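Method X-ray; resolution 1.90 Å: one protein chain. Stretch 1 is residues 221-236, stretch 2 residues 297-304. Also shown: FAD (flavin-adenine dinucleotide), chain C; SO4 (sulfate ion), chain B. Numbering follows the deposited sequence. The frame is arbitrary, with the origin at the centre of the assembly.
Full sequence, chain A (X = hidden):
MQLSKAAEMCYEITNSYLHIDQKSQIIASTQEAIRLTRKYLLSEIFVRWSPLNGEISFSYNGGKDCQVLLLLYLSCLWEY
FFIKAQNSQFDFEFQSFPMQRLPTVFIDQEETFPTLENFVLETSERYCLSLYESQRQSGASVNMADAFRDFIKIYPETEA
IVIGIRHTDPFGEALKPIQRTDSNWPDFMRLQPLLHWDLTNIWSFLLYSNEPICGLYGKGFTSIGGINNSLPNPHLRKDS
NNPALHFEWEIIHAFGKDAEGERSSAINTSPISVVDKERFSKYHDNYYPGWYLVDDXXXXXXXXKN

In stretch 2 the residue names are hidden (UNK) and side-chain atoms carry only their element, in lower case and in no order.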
ATOM      1  N   PHE A 221      11.800  -8.375  -5.641  1.00 11.48           N
ATOM      2  CA  PHE A 221      10.615  -7.881  -6.319  1.00 16.37           C
ATOM      3  C   PHE A 221      10.522  -6.366  -6.146  1.00 14.30           C
ATOM      4  O   PHE A 221      10.834  -5.845  -5.070  1.00 11.23           O
ATOM      5  CB  PHE A 221       9.338  -8.568  -5.776  1.00  9.09           C
ATOM      6  CG  PHE A 221       9.183 -10.006  -6.235  1.00 15.51           C
ATOM      7  CD1 PHE A 221       8.262 -10.342  -7.222  1.00 19.24           C
ATOM      8  CD2 PHE A 221       9.975 -11.004  -5.707  1.00 14.62           C
ATOM      9  CE1 PHE A 221       8.129 -11.655  -7.655  1.00 25.39           C
ATOM     10  CE2 PHE A 221       9.838 -12.310  -6.137  1.00 18.26           C
ATOM     11  CZ  PHE A 221       8.922 -12.633  -7.109  1.00 20.33           C
ATOM     12  N   THR A 222      10.086  -5.664  -7.196  1.00 11.87           N
ATOM     13  CA  THR A 222       9.744  -4.241  -7.078  1.00 17.19           C
ATOM     14  C   THR A 222       8.271  -4.010  -7.420  1.00 14.27           C
ATOM     15  O   THR A 222       7.743  -2.912  -7.311  1.00 13.03           O
ATOM     16  CB  THR A 222      10.600  -3.381  -8.026  1.00 14.05           C
ATOM     17  OG1 THR A 222      10.404  -3.841  -9.375  1.00 10.11           O
ATOM     18  CG2 THR A 222      12.062  -3.457  -7.621  1.00 13.62           C
ATOM     19  N   SER A 223       7.632  -5.058  -7.885  1.00 12.61           N
ATOM     20  CA  SER A 223       6.230  -4.995  -8.275  1.00 15.94           C
ATOM     21  C   SER A 223       5.738  -6.420  -8.119  1.00 18.14           C
ATOM     22  O   SER A 223       6.419  -7.354  -8.558  1.00 15.76           O
ATOM     23  CB  SER A 223       6.124  -4.551  -9.742  1.00 18.82           C
ATOM     24  OG  SER A 223       4.775  -4.470 -10.161  1.00 22.90           O
ATOM     25  N   ILE A 224       4.589  -6.616  -7.488  1.00 17.95           N
ATOM     26  CA  ILE A 224       4.108  -7.978  -7.274  1.00 21.22           C
ATOM     27  C   ILE A 224       2.850  -8.239  -8.093  1.00 24.54           C
ATOM     28  O   ILE A 224       1.853  -7.525  -7.973  1.00 25.87           O
ATOM     29  CB  ILE A 224       3.834  -8.288  -5.776  1.00 20.13           C
ATOM     30  CG1 ILE A 224       5.108  -8.110  -4.944  1.00 16.05           C
ATOM     31  CG2 ILE A 224       3.324  -9.715  -5.626  1.00 14.90           C
ATOM     32  CD1 ILE A 224       4.862  -8.159  -3.399  1.00 12.56           C
ATOM     33  N   GLY A 225       2.935  -9.246  -8.954  1.00 25.16           N
ATOM     34  CA  GLY A 225       1.797  -9.704  -9.726  1.00 29.03           C
ATOM     35  C   GLY A 225       1.464 -11.097  -9.231  1.00 31.20           C
ATOM     36  O   GLY A 225       1.367 -11.324  -8.021  1.00 31.91           O
ATOM     37  N   GLY A 226       1.298 -12.030 -10.154  1.00 27.18           N
ATOM     38  CA  GLY A 226       1.042 -13.410  -9.797  1.00 28.43           C
ATOM     39  C   GLY A 226       2.256 -14.282 -10.040  1.00 33.04           C
ATOM     40  O   GLY A 226       3.279 -13.829 -10.563  1.00 31.40           O
ATOM     41  N   ILE A 227       2.132 -15.551  -9.676  1.00 23.09           N
ATOM     42  CA  ILE A 227       3.252 -16.477  -9.707  1.00 30.85           C
ATOM     43  C   ILE A 227       3.837 -16.556 -11.117  1.00 34.03           C
ATOM     44  O   ILE A 227       5.035 -16.767 -11.303  1.00 29.33           O
ATOM     45  CB  ILE A 227       2.794 -17.885  -9.274  1.00 27.86           C
ATOM     46  CG1 ILE A 227       2.727 -17.978  -7.751  1.00 27.08           C
ATOM     47  CG2 ILE A 227       3.741 -18.944  -9.812  1.00 38.69           C
ATOM     48  CD1 ILE A 227       1.849 -19.098  -7.243  1.00 32.05           C
ATOM     49  N   ASN A 228       2.979 -16.367 -12.108  1.00 33.52           N
ATOM     50  CA  ASN A 228       3.385 -16.587 -13.484  1.00 43.65           C
ATOM     51  C   ASN A 228       3.737 -15.313 -14.243  1.00 44.72           C
ATOM     52  O   ASN A 228       4.316 -15.392 -15.324  1.00 57.23           O
ATOM     53  CB  ASN A 228       2.288 -17.339 -14.236  1.00 47.55           C
ATOM     54  CG  ASN A 228       0.973 -16.585 -14.257  1.00 49.35           C
ATOM     55  OD1 ASN A 228       0.649 -15.841 -13.327  1.00 49.55           O
ATOM     56  ND2 ASN A 228       0.201 -16.783 -15.315  1.00 51.42           N
ATOM     57  N   ASN A 229       3.391 -14.145 -13.701  1.00 38.60           N
ATOM     58  CA  ASN A 229       3.597 -12.901 -14.434  1.00 43.38           C
ATOM     59  C   ASN A 229       4.501 -11.881 -13.727  1.00 40.46           C
ATOM     60  O   ASN A 229       4.500 -10.694 -14.095  1.00 37.52           O
ATOM     61  CB  ASN A 229       2.244 -12.267 -14.796  1.00 42.58           C
ATOM     62  CG  ASN A 229       1.493 -11.727 -13.589  1.00 51.38           C
ATOM     63  OD1 ASN A 229       2.077 -11.112 -12.697  1.00 47.74           O
ATOM     64  ND2 ASN A 229       0.179 -11.927 -13.574  1.00 54.20           N
ATOM     65  N   SER A 230       5.265 -12.327 -12.727  1.00 31.38           N
ATOM     66  CA  SER A 230       6.166 -11.411 -12.012  1.00 33.13           C
ATOM     67  C   SER A 230       7.352 -12.116 -11.357  1.00 28.46           C
ATOM     68  O   SER A 230       7.227 -13.205 -10.814  1.00 27.06           O
ATOM     69  CB  SER A 230       5.396 -10.587 -10.973  1.00 33.56           C
ATOM     70  OG  SER A 230       4.943 -11.402  -9.907  1.00 29.53           O
ATOM     71  N   LEU A 231       8.510 -11.463 -11.416  1.00 23.85           N
ATOM     72  CA  LEU A 231       9.766 -12.008 -10.908  1.00 26.88           C
ATOM     73  C   LEU A 231      10.521 -10.915 -10.214  1.00 20.06           C
ATOM     74  O   LEU A 231      10.160  -9.754 -10.330  1.00 19.31           O
ATOM     75  CB  LEU A 231      10.664 -12.454 -12.058  1.00 29.83           C
ATOM     76  CG  LEU A 231       9.999 -13.108 -13.253  1.00 37.57           C
ATOM     77  CD1 LEU A 231      10.961 -13.116 -14.444  1.00 37.07           C
ATOM     78  CD2 LEU A 231       9.595 -14.502 -12.848  1.00 34.18           C
ATOM     79  N   PRO A 232      11.622 -11.273  -9.554  1.00 19.54           N
ATOM     80  CA  PRO A 232      12.551 -10.271  -9.032  1.00 21.44           C
ATOM     81  C   PRO A 232      13.029  -9.367 -10.159  1.00 20.84           C
ATOM     82  O   PRO A 232      13.055  -9.775 -11.327  1.00 16.00           O
ATOM     83  CB  PRO A 232      13.700 -11.112  -8.461  1.00 17.59           C
ATOM     84  CG  PRO A 232      13.110 -12.476  -8.263  1.00 29.40           C
ATOM     85  CD  PRO A 232      12.096 -12.644  -9.331  1.00 24.53           C
ATOM     86  N   ASN A 233      13.376  -8.128  -9.838  1.00 15.14           N
ATOM     87  CA  ASN A 233      13.651  -7.167 -10.897  1.00 15.80           C
ATOM     88  C   ASN A 233      15.036  -7.441 -11.517  1.00 19.40           C
ATOM     89  O   ASN A 233      16.033  -7.468 -10.802  1.00 18.80           O
ATOM     90  CB  ASN A 233      13.576  -5.740 -10.355  1.00 15.75           C
ATOM     91  CG  ASN A 233      13.499  -4.704 -11.464  1.00 19.76           C
ATOM     92  OD1 ASN A 233      14.320  -4.691 -12.381  1.00 18.04           O
ATOM     93  ND2 ASN A 233      12.544  -3.806 -11.360  1.00 16.15           N
ATOM     94  N   PRO A 234      15.096  -7.660 -12.842  1.00 26.07           N
ATOM     95  CA  PRO A 234      16.395  -8.022 -13.457  1.00 19.85           C
ATOM     96  C   PRO A 234      17.450  -6.937 -13.264  1.00 24.77           C
ATOM     97  O   PRO A 234      18.643  -7.228 -13.301  1.00 24.33           O
ATOM     98  CB  PRO A 234      16.062  -8.201 -14.949  1.00 25.40           C
ATOM     99  CG  PRO A 234      14.733  -7.538 -15.171  1.00 26.56           C
ATOM    100  CD  PRO A 234      14.000  -7.562 -13.829  1.00 22.09           C
ATOM    101  N   HIS A 235      17.007  -5.698 -13.034  1.00 19.79           N
ATOM    102  CA  HIS A 235      17.925  -4.607 -12.751  1.00 17.31           C
ATOM    103  C   HIS A 235      18.483  -4.651 -11.330  1.00 22.03           C
ATOM    104  O   HIS A 235      19.372  -3.861 -10.998  1.00 20.92           O
ATOM    105  CB  HIS A 235      17.269  -3.252 -13.065  1.00 24.25           C
ATOM    106  CG  HIS A 235      16.787  -3.148 -14.477  1.00 27.82           C
ATOM    107  ND1 HIS A 235      17.636  -2.887 -15.535  1.00 25.20           N
ATOM    108  CD2 HIS A 235      15.556  -3.319 -15.013  1.00 23.40           C
ATOM    109  CE1 HIS A 235      16.941  -2.882 -16.660  1.00 25.25           C
ATOM    110  NE2 HIS A 235      15.679  -3.144 -16.373  1.00 33.63           N
ATOM    111  N   LEU A 236      18.002  -5.591 -10.505  1.00 15.38           N
ATOM    112  CA  LEU A 236      18.557  -5.771  -9.166  1.00 20.99           C
ATOM    113  C   LEU A 236      19.440  -7.024  -9.065  1.00 24.43           C
ATOM    114  O   LEU A 236      19.937  -7.356  -7.990  1.00 22.22           O
ATOM    115  CB  LEU A 236      17.432  -5.815  -8.107  1.00 17.23           C
ATOM    116  CG  LEU A 236      16.607  -4.516  -8.073  1.00 17.20           C
ATOM    117  CD1 LEU A 236      15.551  -4.560  -6.972  1.00 14.92           C
ATOM    118  CD2 LEU A 236      17.515  -3.286  -7.885  1.00 12.68           C
ATOM    119  N   UNK A 297      10.904   4.138 -14.025  1.00 24.17           N
ATOM    120  CA  UNK A 297      10.691   3.598 -15.367  1.00 19.19           C
ATOM    121  C   UNK A 297      10.882   2.087 -15.332  1.00 20.19           C
ATOM    122  O   UNK A 297      10.359   1.359 -16.173  1.00 22.33           O
ATOM    123  c   UNK A 297      12.159   5.606 -16.083  1.00 20.70           C
ATOM    124  c   UNK A 297      11.662   4.202 -16.444  1.00 22.61           C
ATOM    125  o   UNK A 297      12.796   3.352 -16.588  1.00 34.42           O
ATOM    126  N   UNK A 298      11.635   1.616 -14.347  1.00 14.98           N
ATOM    127  CA  UNK A 298      12.047   0.222 -14.312  1.00 15.51           C
ATOM    128  C   UNK A 298      11.250  -0.616 -13.299  1.00 20.36           C
ATOM    129  O   UNK A 298      11.539  -1.797 -13.112  1.00 18.90           O
ATOM    130  c   UNK A 298      14.220   0.135 -16.350  1.00 27.45           C
ATOM    131  c   UNK A 298      15.945   0.561 -14.583  1.00 20.81           C
ATOM    132  c   UNK A 298      14.485   0.758 -15.001  1.00 23.59           C
ATOM    133  c   UNK A 298      13.530   0.145 -13.958  1.00 18.97           C
ATOM    134  N   UNK A 299      10.248  -0.001 -12.679  1.00 15.87           N
ATOM    135  CA  UNK A 299       9.513  -0.616 -11.572  1.00 17.63           C
ATOM    136  C   UNK A 299       8.842  -1.925 -11.970  1.00 22.10           C
ATOM    137  O   UNK A 299       8.802  -2.887 -11.195  1.00 18.17           O
ATOM    138  c   UNK A 299       8.468   0.372 -11.025  1.00 15.43           C
ATOM    139  o   UNK A 299       6.124   0.681  -8.149  1.00 19.32           O
ATOM    140  o   UNK A 299       7.161   2.168  -9.354  1.00 20.47           O
ATOM    141  c   UNK A 299       7.680  -0.137  -9.817  1.00 22.49           C
ATOM    142  c   UNK A 299       6.928   0.989  -9.057  1.00 21.90           C
ATOM    143  N   UNK A 300       8.305  -1.978 -13.178  1.00 17.41           N
ATOM    144  CA  UNK A 300       7.569  -3.160 -13.584  1.00 22.14           C
ATOM    145  C   UNK A 300       8.422  -4.092 -14.459  1.00 26.32           C
ATOM    146  O   UNK A 300       7.884  -4.932 -15.158  1.00 24.26           O
ATOM    147  c   UNK A 300       6.301  -2.742 -14.336  1.00 27.36           C
ATOM    148  c   UNK A 300       2.349  -3.456 -13.846  1.00 44.50           C
ATOM    149  c   UNK A 300       4.037  -1.697 -14.208  1.00 39.85           C
ATOM    150  n   UNK A 300       1.916  -2.859 -12.744  1.00 29.26           N
ATOM    151  n   UNK A 300       1.786  -4.587 -14.248  1.00 48.73           N
ATOM    152  c   UNK A 300       5.304  -1.993 -13.453  1.00 32.24           C
ATOM    153  n   UNK A 300       3.341  -2.926 -14.557  1.00 47.91           N
ATOM    154  N   UNK A 301       9.741  -3.952 -14.390  1.00 20.52           N
ATOM    155  CA  UNK A 301      10.625  -4.698 -15.294  1.00 25.37           C
ATOM    156  C   UNK A 301      10.583  -6.207 -15.051  1.00 28.83           C
ATOM    157  O   UNK A 301      10.824  -6.991 -15.973  1.00 31.23           O
ATOM    158  c   UNK A 301      12.052  -4.189 -15.213  1.00 23.58           C
ATOM    159  N   UNK A 302      10.271  -6.618 -13.829  1.00 27.14           N
ATOM    160  CA  UNK A 302      10.072  -8.032 -13.544  1.00 27.15           C
ATOM    161  C   UNK A 302       8.685  -8.583 -13.896  1.00 32.60           C
ATOM    162  O   UNK A 302       8.407  -9.760 -13.643  1.00 28.11           O
ATOM    163  N   UNK A 303       7.827  -7.746 -14.480  1.00 29.69           N
ATOM    164  CA  UNK A 303       6.474  -8.143 -14.876  1.00 30.80           C
ATOM    165  C   UNK A 303       6.326  -8.500 -16.376  1.00 41.45           C
ATOM    166  O   UNK A 303       7.234  -8.272 -17.174  1.00 36.50           O
ATOM    167  c   UNK A 303       4.869  -7.460 -12.200  1.00 28.65           C
ATOM    168  c   UNK A 303       2.449  -6.979 -12.074  1.00 34.54           C
ATOM    169  c   UNK A 303       5.576  -6.507 -13.122  1.00 35.37           C
ATOM    170  n   UNK A 303       2.653  -6.076 -11.135  1.00 32.42           N
ATOM    171  n   UNK A 303       1.211  -7.216 -12.491  1.00 35.54           N
ATOM    172  c   UNK A 303       5.498  -7.013 -14.551  1.00 32.21           C
ATOM    173  n   UNK A 303       3.473  -7.648 -12.593  1.00 32.86           N
ATOM    174  N   UNK A 304       5.157  -9.038 -16.732  1.00 51.93           N
ATOM    175  CA  UNK A 304       4.790  -9.392 -18.115  1.00 49.12           C
ATOM    176  C   UNK A 304       5.387 -10.733 -18.499  1.00 48.32           C
ATOM    177  O   UNK A 304       6.110 -11.340 -17.712  1.00 54.02           O
ATOM    178  c   UNK A 304       4.312  -7.068 -19.035  1.00 47.03           C
ATOM    179  c   UNK A 304       4.661  -6.170 -17.870  1.00 53.62           C
ATOM    180  c   UNK A 304       5.209  -8.305 -19.152  1.00 55.29           C
ATOM    181  c   UNK A 304       5.151  -8.847 -20.586  1.00 48.55           C
TER
HETATM  182  PA  FAD C2762      -2.454  -2.992  -9.700  1.00 25.11           P
HETATM  183  O1A FAD C2762      -1.383  -4.044  -9.608  1.00 25.55           O
HETATM  184  O2A FAD C2762      -3.679  -3.525 -10.394  1.00 38.25           O
HETATM  185  O5B FAD C2762      -2.815  -2.312  -8.273  1.00 20.66           O
HETATM  186  C5B FAD C2762      -3.511  -1.079  -8.270  1.00 16.98           C
HETATM  187  C4B FAD C2762      -4.408  -1.030  -7.028  1.00 15.06           C
HETATM  188  O4B FAD C2762      -5.548  -1.820  -7.241  1.00 19.87           O
HETATM  189  C3B FAD C2762      -3.718  -1.611  -5.810  1.00 16.45           C
HETATM  190  O3B FAD C2762      -2.988  -0.634  -5.111  1.00 14.93           O
HETATM  191  C2B FAD C2762      -4.895  -2.122  -4.999  1.00 12.69           C
HETATM  192  O2B FAD C2762      -5.465  -1.076  -4.241  1.00 16.97           O
HETATM  193  C1B FAD C2762      -5.866  -2.548  -6.068  1.00 16.42           C
HETATM  194  N9A FAD C2762      -5.668  -3.982  -6.331  1.00 18.03           N
HETATM  195  C8A FAD C2762      -4.892  -4.574  -7.296  1.00 23.63           C
HETATM  196  N7A FAD C2762      -5.016  -5.925  -7.190  1.00 14.64           N
HETATM  197  C5A FAD C2762      -5.848  -6.181  -6.146  1.00 19.71           C
HETATM  198  C6A FAD C2762      -6.312  -7.352  -5.583  1.00 15.26           C
HETATM  199  N6A FAD C2762      -5.969  -8.565  -6.054  1.00 15.88           N
HETATM  200  N1A FAD C2762      -7.181  -7.264  -4.535  1.00 13.01           N
HETATM  201  C2A FAD C2762      -7.593  -6.052  -4.021  1.00 15.73           C
HETATM  202  N3A FAD C2762      -7.097  -4.887  -4.561  1.00 15.74           N
HETATM  203  C4A FAD C2762      -6.266  -4.970  -5.623  1.00 16.27           C
HETATM  204  N1  FAD C2762      -9.558   0.206 -15.047  1.00 23.68           N
HETATM  205  C2  FAD C2762     -10.289   0.883 -15.989  1.00 23.88           C
HETATM  206  O2  FAD C2762      -9.859   1.006 -17.136  1.00 30.53           O
HETATM  207  N3  FAD C2762     -11.506   1.425 -15.657  1.00 26.86           N
HETATM  208  C4  FAD C2762     -12.010   1.292 -14.382  1.00 28.00           C
HETATM  209  O4  FAD C2762     -13.106   1.813 -14.151  1.00 24.47           O
HETATM  210  C4X FAD C2762     -11.271   0.601 -13.417  1.00 18.42           C
HETATM  211  N5  FAD C2762     -11.737   0.443 -12.115  1.00 21.16           N
HETATM  212  C5X FAD C2762     -10.987  -0.235 -11.174  1.00 18.24           C
HETATM  213  C6  FAD C2762     -11.446  -0.399  -9.866  1.00 16.27           C
HETATM  214  C7  FAD C2762     -10.680  -1.117  -8.943  1.00 14.18           C
HETATM  215  C7M FAD C2762     -11.150  -1.322  -7.532  1.00 16.31           C
HETATM  216  C8  FAD C2762      -9.456  -1.647  -9.330  1.00 21.91           C
HETATM  217  C8M FAD C2762      -8.609  -2.397  -8.345  1.00 21.95           C
HETATM  218  C9  FAD C2762      -9.001  -1.472 -10.624  1.00 21.88           C
HETATM  219  C9A FAD C2762      -9.760  -0.783 -11.549  1.00 23.12           C
HETATM  220  N10 FAD C2762      -9.289  -0.640 -12.839  1.00 24.68           N
HETATM  221  C10 FAD C2762     -10.032   0.070 -13.761  1.00 24.87           C
HETATM  222  C1' FAD C2762      -7.947  -1.209 -13.210  1.00 26.69           C
HETATM  223  C2' FAD C2762      -6.829  -0.182 -12.928  1.00 21.38           C
HETATM  224  O2' FAD C2762      -7.076   1.086 -13.488  1.00 25.97           O
HETATM  225  C3' FAD C2762      -5.454  -0.657 -13.389  1.00 28.60           C
HETATM  226  O3' FAD C2762      -5.402  -0.629 -14.795  1.00 25.46           O
HETATM  227  C4' FAD C2762      -5.170  -2.061 -12.888  1.00 29.94           C
HETATM  228  O4' FAD C2762      -5.468  -2.154 -11.511  1.00 26.79           O
HETATM  229  C5' FAD C2762      -3.694  -2.410 -13.084  1.00 27.30           C
HETATM  230  O5' FAD C2762      -2.901  -1.299 -12.709  1.00 38.05           O
HETATM  231  P   FAD C2762      -1.529  -1.502 -11.890  1.00 34.15           P
HETATM  232  O1P FAD C2762      -0.837  -2.756 -12.371  1.00 31.74           O
HETATM  233  O2P FAD C2762      -0.694  -0.243 -11.954  1.00 31.53           O
HETATM  234  O3P FAD C2762      -1.885  -1.656 -10.343  1.00 31.54           O
HETATM  235  S   SO4 B1305       3.173  -3.336  -6.040  1.00 22.60           S
HETATM  236  O1  SO4 B1305       2.612  -3.950  -7.230  1.00 30.40           O
HETATM  237  O2  SO4 B1305       2.214  -3.500  -4.953  1.00 37.29           O
HETATM  238  O3  SO4 B1305       4.423  -4.021  -5.710  1.00 22.01           O
HETATM  239  O4  SO4 B1305       3.326  -1.901  -6.244  1.00 24.98           O
HETATM  240  O   HOH W   1       4.075  -1.476  -8.916  1.00 27.10           O

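Position 297 carries three side-chain atoms: a first carbon bearing one oxygen and one carbon. None of them touches stretch 1. That branching is threonine's. Thr297 belongs to a 3-10 segment that leads into the contact.

Position 298 has four carbons, forked at the second, with one terminal methyl over the face of the His235 ring: leucine. CA-to-CB points toward stretch 1, and that methyl, CD1 of Leu298, sits 3.8 Å from the centroid of the His235 ring, 10° off the ring normal, a CH-pi contact. The backbone works as well: Asn233 ND2 donates to Leu298 O at 2.8 Å.

Position 299 shows three carbons in a row, the third carrying two oxygens, and the side chain comes close to the backbone of Thr222, which makes it glutamate. Its carboxylate is hydrogen-bonded elsewhere in the structure and also accepts from a water, 3.1 Å from Glu299 OE2, that reaches Ser223 OG weakly at 3.3 Å. Its direct hydrogen bond to stretch 1 is through the carbonyl: Thr222 OG1 donates to Glu299 O at 2.6 Å.

Position 300 runs through three carbons and a nitrogen to a carbon with two more nitrogens, a planar end group with Ser223 OG over one face: the guanidinium of arginine. CA-to-CB points away from stretch 1. Arg300 NH1 makes a weak hydrogen bond to FAD O1P at 2.8 Å.

Position 301 has a single carbon, its CB 3.6 Å from His235 CD2 and near the plane of the ring: alanine. CA-to-CB points toward stretch 1, and Ala301 CB also meets Pro234 CD at 4.1 Å.

Position 302 has no side-chain atoms, and its O accepts a hydrogen bond from Leu231 N: glycine. That bond measures 2.8 Å from Leu231 N to Gly302 O. An ideal CB on Gly302 would stand 2.3 Å from Leu231 O, a clash, so the close approach depends on its absence.

Position 303 repeats the three carbons, nitrogen and nitrogen-bearing carbon of 300, with Gly225 CA over one face of the end group and Ser223 OG at its edge, hence arginine again, but here the chain folds back through m at chi1, chi2 and chi3. Arg303 NH1 donates to Ser223 OG at 2.8 Å, while Gly225 CA lies 3.7 Å from Arg303 CZ. An ideal CB on Gly225 would come within 2.8 Å of Arg303 NE.

Position 304 has four carbons, forked at the first, one arm two carbons long, and none within contact of stretch 1: isoleucine. CA-to-CB points away from stretch 1; Ile304 N donates weakly to Asn229 O at 3.2 Å.

The contact rests on turns that present carbonyls. Two type I turns, Leu298 to Ala301 and Arg300 to Arg303, carry the chain past stretch 1, and Thr222, Asn233 and the Leu231 amide donate to its backbone oxygens, Glu299 O, Leu298 O and Gly302 O respectively. Asn233 also ties its own side together, with ND2 donating to Thr222 OG1 at 2.9 Å and OD1 accepting from His235 N at 2.9 Å. A single beta bridge pairs Ser230 with Arg303. The design rule is compact: polar side chains meet backbone oxygens, glycines admit close packing, and leucine and alanine pack around one histidine ring.

Stretch 2, residues 297-304: TLERAGRI
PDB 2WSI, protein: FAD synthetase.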